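Local coordinates for radical SAM domain protein (Methanothrix thermoacetophila, PDB 6Y1X), which is the radical SAM enzyme NifB, a carbide synthase that helps mature the nitrogenase cofactor and holds [4Fe-4S] clusters, at residues C63-R68 and Y253-I258; H134-I139 and V158-V163; G240-N245 and I276-R281. One frame throughout, in Å; residues are numbered along the deposited sequence.

Interaction 1. Residues C63-R68 and Y253-I258; sequences CKYCIR and YKFAHI. With SF4 (iron/sulfur cluster), chain D; SO4 (sulfate ion), chain F.
The loop after strand 61-63 packs against the loop after strand 243-248, where K64 and Y65, inside the radical SAM CX3CX2C motif, and I67 just after it meet Y253, K254 and F255. The K64 carbonyl oxygen is the polar centre, taking two weak backbone bonds, from K254 N at 2.9 Å and from F255 N at 3.3 Å. Above F255, K64 CB makes a CH-pi contact, 3.9 Å from the ring centroid and offset toward the rim. The Y253 ring presents its edge to C63 O, which lies in its plane, and I67 CD1 reaches Y253 CB at 3.9 Å. Chi1 of Y65 (52°) puts CG between the backbone N and the carbonyl carbon, and C63 CB sits over the ring centre. C63 SG binds one cluster iron and C66 SG another, both at 2.3 Å; C59, the third motif cysteine, and C72 from outside the motif complete the site. K64 NZ and K254 NZ are 4.3 Å apart, their repulsion probably offset by D178, which pairs with both, and by a sulfate probably from the crystallisation liquor. Y253 OH also bonds to D178 of strand 177-182, and the Y253 side chain touches Q62 of strand 61-63.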
loop_
_atom_site.group_PDB
_atom_site.type_symbol
_atom_site.label_atom_id
_atom_site.label_comp_id
_atom_site.label_asym_id
_atom_site.label_seq_id
_atom_site.Cartn_x
_atom_site.Cartn_y
_atom_site.Cartn_z
ATOM N N CYS A 63 -3.221 -8.674 -9.629
ATOM C CA CYS A 63 -2.148 -7.992 -10.331
ATOM C C CYS A 63 -1.407 -9.006 -11.192
ATOM O O CYS A 63 -1.261 -10.170 -10.807
ATOM C CB CYS A 63 -1.181 -7.366 -9.327
ATOM S SG CYS A 63 -1.939 -6.241 -8.144
ATOM N N LYS A 64 -0.972 -8.577 -12.375
ATOM C CA LYS A 64 -0.294 -9.493 -13.284
ATOM C C LYS A 64 1.120 -9.846 -12.839
ATOM O O LYS A 64 1.774 -10.639 -13.524
ATOM C CB LYS A 64 -0.255 -8.916 -14.696
ATOM C CG LYS A 64 -1.608 -8.825 -15.379
ATOM C CD LYS A 64 -1.438 -8.310 -16.804
ATOM C CE LYS A 64 -2.746 -7.845 -17.397
ATOM N NZ LYS A 64 -3.582 -9.011 -17.766
ATOM N N TYR A 65 1.607 -9.275 -11.738
ATOM C CA TYR A 65 2.917 -9.594 -11.183
ATOM C C TYR A 65 2.819 -10.385 -9.885
ATOM O O TYR A 65 3.840 -10.603 -9.224
ATOM C CB TYR A 65 3.747 -8.324 -10.966
ATOM C CG TYR A 65 3.054 -7.236 -10.175
ATOM C CD1 TYR A 65 3.033 -7.258 -8.783
ATOM C CD2 TYR A 65 2.460 -6.160 -10.821
ATOM C CE1 TYR A 65 2.402 -6.255 -8.060
ATOM C CE2 TYR A 65 1.839 -5.151 -10.114
ATOM C CZ TYR A 65 1.809 -5.205 -8.734
ATOM O OH TYR A 65 1.198 -4.195 -8.034
ATOM N N CYS A 66 1.623 -10.818 -9.502
ATOM C CA CYS A 66 1.374 -11.399 -8.190
ATOM C C CYS A 66 1.017 -12.874 -8.305
ATOM O O CYS A 66 0.167 -13.253 -9.119
ATOM C CB CYS A 66 0.249 -10.662 -7.463
ATOM S SG CYS A 66 -0.231 -11.484 -5.938
ATOM N N ILE A 67 1.687 -13.697 -7.499
ATOM C CA ILE A 67 1.243 -15.049 -7.173
ATOM C C ILE A 67 0.616 -14.988 -5.782
ATOM O O ILE A 67 1.277 -14.591 -4.816
ATOM C CB ILE A 67 2.404 -16.055 -7.222
ATOM C CG1 ILE A 67 2.937 -16.203 -8.654
ATOM C CG2 ILE A 67 1.951 -17.406 -6.701
ATOM C CD1 ILE A 67 1.977 -16.878 -9.606
ATOM N N ARG A 68 -0.678 -15.309 -5.687
ATOM C CA ARG A 68 -1.417 -15.116 -4.438
ATOM C C ARG A 68 -0.909 -15.966 -3.280
ATOM O O ARG A 68 -1.252 -15.677 -2.128
ATOM C CB ARG A 68 -2.903 -15.387 -4.661
ATOM C CG ARG A 68 -3.584 -14.321 -5.486
ATOM C CD ARG A 68 -3.597 -12.984 -4.752
ATOM N NE ARG A 68 -3.943 -13.124 -3.337
ATOM C CZ ARG A 68 -5.159 -13.422 -2.882
ATOM N NH1 ARG A 68 -6.168 -13.604 -3.725
ATOM N NH2 ARG A 68 -5.369 -13.526 -1.577
ATOM N N TYR A 253 4.568 -14.162 -12.160
ATOM C CA TYR A 253 3.276 -14.416 -12.815
ATOM C C TYR A 253 3.391 -13.963 -14.271
ATOM O O TYR A 253 4.366 -14.330 -14.942
ATOM C CB TYR A 253 2.168 -13.762 -11.996
ATOM C CG TYR A 253 0.767 -14.038 -12.500
ATOM C CD1 TYR A 253 0.448 -15.247 -13.110
ATOM C CD2 TYR A 253 -0.243 -13.093 -12.347
ATOM C CE1 TYR A 253 -0.838 -15.501 -13.558
ATOM C CE2 TYR A 253 -1.529 -13.339 -12.794
ATOM C CZ TYR A 253 -1.819 -14.539 -13.401
ATOM O OH TYR A 253 -3.094 -14.773 -13.856
ATOM N N LYS A 254 2.450 -13.173 -14.794
ATOM C CA LYS A 254 2.458 -12.833 -16.210
ATOM C C LYS A 254 3.573 -11.869 -16.575
ATOM O O LYS A 254 3.857 -11.704 -17.766
ATOM C CB LYS A 254 1.104 -12.256 -16.623
ATOM C CG LYS A 254 0.022 -13.315 -16.698
ATOM C CD LYS A 254 -1.348 -12.714 -16.947
ATOM C CE LYS A 254 -2.372 -13.820 -17.201
ATOM N NZ LYS A 254 -3.702 -13.269 -17.563
ATOM N N PHE A 255 4.240 -11.270 -15.589
ATOM C CA PHE A 255 5.378 -10.402 -15.846
ATOM C C PHE A 255 6.699 -11.111 -15.556
ATOM O O PHE A 255 7.733 -10.454 -15.408
ATOM C CB PHE A 255 5.272 -9.125 -15.007
ATOM C CG PHE A 255 4.156 -8.200 -15.429
ATOM C CD1 PHE A 255 3.502 -8.370 -16.637
ATOM C CD2 PHE A 255 3.773 -7.145 -14.615
ATOM C CE1 PHE A 255 2.479 -7.513 -17.022
ATOM C CE2 PHE A 255 2.750 -6.281 -14.995
ATOM C CZ PHE A 255 2.103 -6.469 -16.197
ATOM N N ALA A 256 6.674 -12.446 -15.466
ATOM C CA ALA A 256 7.865 -13.213 -15.116
ATOM C C ALA A 256 8.983 -13.071 -16.141
ATOM O O ALA A 256 10.139 -13.372 -15.819
ATOM C CB ALA A 256 7.514 -14.691 -14.946
ATOM N N HIS A 257 8.669 -12.668 -17.374
ATOM C CA HIS A 257 9.695 -12.565 -18.400
ATOM C C HIS A 257 10.249 -11.154 -18.532
ATOM O O HIS A 257 11.250 -10.963 -19.228
ATOM C CB HIS A 257 9.136 -12.986 -19.769
ATOM C CG HIS A 257 8.678 -14.408 -19.832
ATOM N ND1 HIS A 257 9.411 -15.403 -20.440
ATOM C CD2 HIS A 257 7.540 -14.996 -19.390
ATOM C CE1 HIS A 257 8.755 -16.547 -20.353
ATOM N NE2 HIS A 257 7.616 -16.325 -19.723
ATOM N N ILE A 258 9.632 -10.169 -17.877
ATOM C CA ILE A 258 10.063 -8.786 -18.029
ATOM C C ILE A 258 11.382 -8.592 -17.297
ATOM O O ILE A 258 11.540 -9.023 -16.147
ATOM C CB ILE A 258 8.984 -7.822 -17.511
ATOM C CG1 ILE A 258 7.701 -7.960 -18.329
ATOM C CG2 ILE A 258 9.488 -6.382 -17.561
ATOM C CD1 ILE A 258 6.606 -6.976 -17.918
HETATM FE FE1 SF4 D . -1.434 -9.720 -5.084
HETATM FE FE2 SF4 D . -2.134 -7.339 -6.131
HETATM FE FE3 SF4 D . -1.324 -7.494 -3.534
HETATM FE FE4 SF4 D . -3.741 -8.509 -4.289
HETATM S S1 SF4 D . -3.119 -6.295 -4.334
HETATM S S2 SF4 D . -2.201 -9.533 -2.924
HETATM S S3 SF4 D . -3.281 -9.314 -6.393
HETATM S S4 SF4 D . -0.036 -7.920 -5.387
HETATM S S SO4 F . -3.104 -11.584 -20.646
HETATM O O1 SO4 F . -4.184 -12.278 -19.949
HETATM O O2 SO4 F . -2.421 -10.675 -19.731
HETATM O O3 SO4 F . -2.151 -12.569 -21.149
HETATM O O4 SO4 F . -3.653 -10.819 -21.763
#

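Interaction 2. Residues H134-I139 and V158-V163; sequences HLILCI and VTNITV. With SF4 (iron/sulfur cluster), chain C.
C138 pairs with N160 and I139 with I161 on neighbouring parallel strands of one beta-alpha-beta unit, with helix 146-156 making the connection in the TIM-barrel-like radical SAM fold. The tight part is here. I139 N bonds to N160 O at 3.2 Å, and T162 N reaches I139 O at 2.8 Å in a nearly straight bond (168°) lying in the carbonyl plane. I139 and I161 point the same way, side by side, with I139 CD1 3.8 Å from I161 CG2. CG1 of I139 is placed between its backbone N and carbonyl carbon (chi1 65°), near both I161 CG1 and V158 CG1; L153 of the connecting helix and L125 of helix 119-131 also pack on I139. Toward L137 and T159 the contact is looser, because water enters it. T159 N still bonds to L137 O at 3.1 Å, but a water links L137 N to OG1 of T159, a partly exposed residue, accepting from the first and donating to the second. T159 OG1 donates to N160 OD1, which I136 CG2 approaches to 3.4 Å. On the face shared by C138 and N160 lies a [4Fe-4S] cluster: N160 CB is 3.9 Å from C138 SG, and that sulfur binds a cluster iron at 2.3 Å.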
loop_
_atom_site.group_PDB
_atom_site.type_symbol
_atom_site.label_atom_id
_atom_site.label_comp_id
_atom_site.label_asym_id
_atom_site.label_seq_id
_atom_site.Cartn_x
_atom_site.Cartn_y
_atom_site.Cartn_z
ATOM N N HIS A 134 -0.714 5.030 21.782
ATOM C CA HIS A 134 0.518 5.669 21.333
ATOM C C HIS A 134 0.955 5.183 19.959
ATOM O O HIS A 134 1.651 5.910 19.241
ATOM C CB HIS A 134 1.636 5.421 22.345
ATOM C CG HIS A 134 2.951 6.027 21.958
ATOM N ND1 HIS A 134 3.164 7.388 21.915
ATOM C CD2 HIS A 134 4.124 5.453 21.600
ATOM C CE1 HIS A 134 4.410 7.626 21.545
ATOM N NE2 HIS A 134 5.014 6.469 21.348
ATOM N N LEU A 135 0.565 3.974 19.574
ATOM C CA LEU A 135 1.022 3.420 18.310
ATOM C C LEU A 135 0.422 4.165 17.122
ATOM O O LEU A 135 -0.760 4.523 17.115
ATOM C CB LEU A 135 0.670 1.936 18.230
ATOM C CG LEU A 135 1.539 1.049 19.123
ATOM C CD1 LEU A 135 0.962 -0.353 19.220
ATOM C CD2 LEU A 135 2.974 1.013 18.624
ATOM N N ILE A 136 1.244 4.372 16.105
ATOM C CA ILE A 136 0.765 4.896 14.835
ATOM C C ILE A 136 0.125 3.748 14.073
ATOM O O ILE A 136 0.743 2.695 13.885
ATOM C CB ILE A 136 1.913 5.528 14.031
ATOM C CG1 ILE A 136 2.566 6.663 14.824
ATOM C CG2 ILE A 136 1.426 5.990 12.656
ATOM C CD1 ILE A 136 3.889 7.124 14.255
ATOM N N LEU A 137 -1.108 3.946 13.626
ATOM C CA LEU A 137 -1.837 2.910 12.914
ATOM C C LEU A 137 -1.783 3.211 11.424
ATOM O O LEU A 137 -2.083 4.329 10.993
ATOM C CB LEU A 137 -3.286 2.822 13.391
ATOM C CG LEU A 137 -3.494 2.536 14.880
ATOM C CD1 LEU A 137 -4.977 2.489 15.215
ATOM C CD2 LEU A 137 -2.804 1.244 15.297
ATOM N N CYS A 138 -1.387 2.206 10.652
ATOM C CA CYS A 138 -1.048 2.340 9.246
ATOM C C CYS A 138 -1.695 1.198 8.480
ATOM O O CYS A 138 -1.883 0.103 9.019
ATOM C CB CYS A 138 0.482 2.323 9.054
ATOM S SG CYS A 138 1.125 2.764 7.408
ATOM N N ILE A 139 -2.070 1.465 7.231
ATOM C CA ILE A 139 -2.579 0.421 6.352
ATOM C C ILE A 139 -2.039 0.647 4.951
ATOM O O ILE A 139 -1.775 1.779 4.535
ATOM C CB ILE A 139 -4.131 0.347 6.317
ATOM C CG1 ILE A 139 -4.744 1.616 5.714
ATOM C CG2 ILE A 139 -4.709 0.066 7.680
ATOM C CD1 ILE A 139 -5.240 1.437 4.288
ATOM N N VAL A 158 -6.702 5.237 12.050
ATOM C CA VAL A 158 -5.620 5.129 11.077
ATOM C C VAL A 158 -5.229 6.524 10.602
ATOM O O VAL A 158 -6.083 7.311 10.171
ATOM C CB VAL A 158 -6.050 4.233 9.906
ATOM C CG1 VAL A 158 -5.042 4.303 8.764
ATOM C CG2 VAL A 158 -6.231 2.804 10.383
ATOM N N THR A 159 -3.931 6.841 10.679
ATOM C CA THR A 159 -3.433 8.156 10.288
ATOM C C THR A 159 -2.551 8.130 9.051
ATOM O O THR A 159 -2.312 9.189 8.460
ATOM C CB THR A 159 -2.629 8.801 11.431
ATOM O OG1 THR A 159 -1.616 7.890 11.878
ATOM C CG2 THR A 159 -3.534 9.171 12.597
ATOM N N ASN A 160 -2.083 6.960 8.635
ATOM C CA ASN A 160 -1.153 6.827 7.524
ATOM C C ASN A 160 -1.688 5.740 6.615
ATOM O O ASN A 160 -2.062 4.663 7.088
ATOM C CB ASN A 160 0.260 6.474 8.006
ATOM C CG ASN A 160 0.890 7.573 8.839
ATOM O OD1 ASN A 160 0.435 7.876 9.944
ATOM N ND2 ASN A 160 1.954 8.170 8.316
ATOM N N ILE A 161 -1.694 6.006 5.313
ATOM C CA ILE A 161 -2.286 5.103 4.334
ATOM C C ILE A 161 -1.349 4.996 3.144
ATOM O O ILE A 161 -0.874 6.011 2.626
ATOM C CB ILE A 161 -3.679 5.578 3.873
ATOM C CG1 ILE A 161 -4.675 5.530 5.034
ATOM C CG2 ILE A 161 -4.181 4.722 2.719
ATOM C CD1 ILE A 161 -6.024 6.121 4.695
ATOM N N THR A 162 -1.059 3.770 2.727
ATOM C CA THR A 162 -0.310 3.539 1.505
ATOM C C THR A 162 -1.261 2.998 0.452
ATOM O O THR A 162 -1.973 2.020 0.695
ATOM C CB THR A 162 0.827 2.544 1.744
ATOM O OG1 THR A 162 1.861 3.171 2.506
ATOM C CG2 THR A 162 1.413 2.077 0.413
ATOM N N VAL A 163 -1.269 3.628 -0.716
ATOM C CA VAL A 163 -2.049 3.154 -1.849
ATOM C C VAL A 163 -1.058 2.772 -2.933
ATOM O O VAL A 163 -0.159 3.556 -3.252
ATOM C CB VAL A 163 -3.035 4.225 -2.355
ATOM C CG1 VAL A 163 -3.821 3.706 -3.548
ATOM C CG2 VAL A 163 -3.955 4.687 -1.232
HETATM FE FE1 SF4 C . 3.524 0.156 4.285
HETATM FE FE2 SF4 C . 5.297 0.929 6.200
HETATM FE FE3 SF4 C . 3.794 -1.315 6.524
HETATM FE FE4 SF4 C . 2.609 1.167 6.667
HETATM S S1 SF4 C . 4.178 0.305 8.112
HETATM S S2 SF4 C . 1.802 -0.681 5.560
HETATM S S3 SF4 C . 3.826 2.296 5.076
HETATM S S4 SF4 C . 5.418 -0.984 4.928
HETATM O O HOH W 1 -2.446 6.494 14.057
#

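Interaction 3. Residues G240-N245 and I276-R281; sequences GVFIHN and IIKQMR
H244 and Q279 form a single beta bridge by which the chain's last modelled residues join strand 243-248, the outermost strand on its side of the parallel sheet in this TIM-barrel-like fold. Both backbone polar atoms of H244 are satisfied across it: H244 N donates to K278 O at 2.9 Å, and H244 O accepts from M280 N at 2.8 Å, the donor tilted 32° from the carbonyl plane. Beside the bridge the Q279 side chain, bent at CD (chi2 -71°), lies alongside the H244 side chain, its amide plane 77° from the imidazole. Its NE2 has two acceptors: I277 O at 3.2 Å, approached from above the carbonyl plane, and H244 ND1 at 3.4 Å, a weak bond. H244 NE2 is bonded to T218 OG1 on strand 213-220, so both ring nitrogens have partners. An alanine in place of Q279 would probably leave H244 ND1 without this donor and I277 O without its side-chain partner, and would open a gap beside the imidazole. Apolar contacts frame the polar centre. I277 CG2 packs on H244 CB at 3.8 Å, I243 CD1 meets M280 CB at 3.8 Å, and the K278 chain runs beside F242. N245 ND2 is held by N217 OD1 of the neighbouring strand, and across the N245 amide lies M280, its SD 3.7 Å from N245 CG.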
loop_
_atom_site.group_PDB
_atom_site.type_symbol
_atom_site.label_atom_id
_atom_site.label_comp_id
_atom_site.label_asym_id
_atom_site.label_seq_id
_atom_site.Cartn_x
_atom_site.Cartn_y
_atom_site.Cartn_z
ATOM N N GLY A 240 -2.243 16.045 -3.254
ATOM C CA GLY A 240 -1.847 16.148 -1.863
ATOM C C GLY A 240 -1.217 14.919 -1.254
ATOM O O GLY A 240 -1.114 14.846 -0.025
ATOM N N VAL A 241 -0.796 13.948 -2.067
ATOM C CA VAL A 241 -0.030 12.822 -1.549
ATOM C C VAL A 241 1.286 13.315 -0.967
ATOM O O VAL A 241 1.903 14.260 -1.476
ATOM C CB VAL A 241 0.181 11.784 -2.664
ATOM C CG1 VAL A 241 1.187 10.723 -2.244
ATOM C CG2 VAL A 241 -1.151 11.138 -3.009
ATOM N N PHE A 242 1.706 12.699 0.135
ATOM C CA PHE A 242 2.870 13.202 0.849
ATOM C C PHE A 242 4.177 12.670 0.276
ATOM O O PHE A 242 5.143 13.426 0.138
ATOM C CB PHE A 242 2.771 12.836 2.330
ATOM C CG PHE A 242 3.998 13.186 3.118
ATOM C CD1 PHE A 242 4.294 14.502 3.421
ATOM C CD2 PHE A 242 4.866 12.193 3.537
ATOM C CE1 PHE A 242 5.433 14.819 4.139
ATOM C CE2 PHE A 242 6.004 12.506 4.256
ATOM C CZ PHE A 242 6.287 13.818 4.554
ATOM N N ILE A 243 4.230 11.390 -0.088
ATOM C CA ILE A 243 5.484 10.790 -0.526
ATOM C C ILE A 243 5.189 9.695 -1.542
ATOM O O ILE A 243 4.134 9.060 -1.512
ATOM C CB ILE A 243 6.295 10.264 0.685
ATOM C CG1 ILE A 243 7.720 9.877 0.281
ATOM C CG2 ILE A 243 5.568 9.121 1.379
ATOM C CD1 ILE A 243 8.619 9.568 1.455
ATOM N N HIS A 244 6.150 9.460 -2.432
ATOM C CA HIS A 244 6.011 8.525 -3.541
ATOM C C HIS A 244 7.123 7.493 -3.443
ATOM O O HIS A 244 8.298 7.854 -3.310
ATOM C CB HIS A 244 6.111 9.272 -4.870
ATOM C CG HIS A 244 5.717 8.461 -6.066
ATOM N ND1 HIS A 244 6.071 8.822 -7.347
ATOM C CD2 HIS A 244 4.971 7.337 -6.183
ATOM C CE1 HIS A 244 5.577 7.944 -8.203
ATOM N NE2 HIS A 244 4.900 7.038 -7.523
ATOM N N ASN A 245 6.760 6.218 -3.538
ATOM C CA ASN A 245 7.720 5.124 -3.416
ATOM C C ASN A 245 7.696 4.321 -4.711
ATOM O O ASN A 245 6.793 3.506 -4.930
ATOM C CB ASN A 245 7.383 4.257 -2.207
ATOM C CG ASN A 245 8.255 3.023 -2.110
ATOM O OD1 ASN A 245 9.399 3.022 -2.559
ATOM N ND2 ASN A 245 7.712 1.960 -1.528
ATOM N N ILE A 276 9.338 16.511 -8.743
ATOM C CA ILE A 276 7.885 16.619 -8.732
ATOM C C ILE A 276 7.323 16.393 -7.335
ATOM O O ILE A 276 6.525 17.190 -6.840
ATOM C CB ILE A 276 7.269 15.625 -9.742
ATOM C CG1 ILE A 276 7.854 15.838 -11.138
ATOM C CG2 ILE A 276 5.752 15.750 -9.747
ATOM C CD1 ILE A 276 7.489 14.745 -12.120
ATOM N N ILE A 277 7.732 15.304 -6.690
ATOM C CA ILE A 277 7.180 14.895 -5.403
ATOM C C ILE A 277 8.251 14.143 -4.628
ATOM O O ILE A 277 9.057 13.410 -5.209
ATOM C CB ILE A 277 5.904 14.040 -5.583
ATOM C CG1 ILE A 277 5.237 13.773 -4.228
ATOM C CG2 ILE A 277 6.200 12.756 -6.353
ATOM C CD1 ILE A 277 3.862 13.143 -4.330
ATOM N N LYS A 278 8.244 14.327 -3.309
ATOM C CA LYS A 278 9.175 13.643 -2.422
ATOM C C LYS A 278 9.166 12.142 -2.684
ATOM O O LYS A 278 8.103 11.531 -2.824
ATOM C CB LYS A 278 8.771 13.928 -0.970
ATOM C CG LYS A 278 9.684 13.364 0.099
ATOM C CD LYS A 278 9.136 13.701 1.487
ATOM C CE LYS A 278 10.054 13.223 2.601
ATOM N NZ LYS A 278 11.345 13.962 2.625
ATOM N N GLN A 279 10.358 11.559 -2.802
ATOM C CA GLN A 279 10.512 10.136 -3.068
ATOM C C GLN A 279 11.004 9.393 -1.833
ATOM O O GLN A 279 11.871 9.885 -1.106
ATOM C CB GLN A 279 11.502 9.913 -4.214
ATOM C CG GLN A 279 11.063 10.529 -5.522
ATOM C CD GLN A 279 9.893 9.790 -6.115
ATOM O OE1 GLN A 279 9.902 8.561 -6.198
ATOM N NE2 GLN A 279 8.857 10.525 -6.492
ATOM N N MET A 280 10.443 8.209 -1.593
ATOM C CA MET A 280 10.929 7.342 -0.527
ATOM C C MET A 280 12.166 6.593 -1.019
ATOM O O MET A 280 12.105 5.903 -2.043
ATOM C CB MET A 280 9.840 6.364 -0.089
ATOM C CG MET A 280 10.200 5.538 1.142
ATOM S SD MET A 280 9.167 4.069 1.323
ATOM C CE MET A 280 9.946 3.253 2.713
ATOM N N ARG A 281 13.283 6.722 -0.313
ATOM C CA ARG A 281 14.560 6.289 -0.883
ATOM C C ARG A 281 15.016 4.977 -0.246
ATOM O O ARG A 281 14.555 4.607 0.835
ATOM C CB ARG A 281 15.639 7.368 -0.742
ATOM C CG ARG A 281 15.276 8.701 -1.387
ATOM C CD ARG A 281 14.841 8.516 -2.842
ATOM N NE ARG A 281 15.899 7.987 -3.702
ATOM C CZ ARG A 281 16.508 8.682 -4.660
ATOM N NH1 ARG A 281 16.161 9.942 -4.898
ATOM N NH2 ARG A 281 17.456 8.112 -5.396
#

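In the fold
The three contacts lie near two [4Fe-4S] clusters and do not touch one another. Interaction 1 holds ligands of the CX3CX2C cluster, while interaction 2 supplies C138 to the other cluster, also bound by C39, H52 and E75. Interactions 2 and 3 reach the same parallel sheet, with centres 16 Å and nearest atoms about 7 Å apart. Interaction 3 approaches the C138 cluster from the sheet's edge: the M280 side chain is about 4 Å from that of C39 and about 6 Å from the cluster. Interaction 1 is more remote, its centre 28 Å from that of interaction 2 and 25 Å from that of interaction 3, yet its Y65 side chain lies about 13 Å from the C138 cluster.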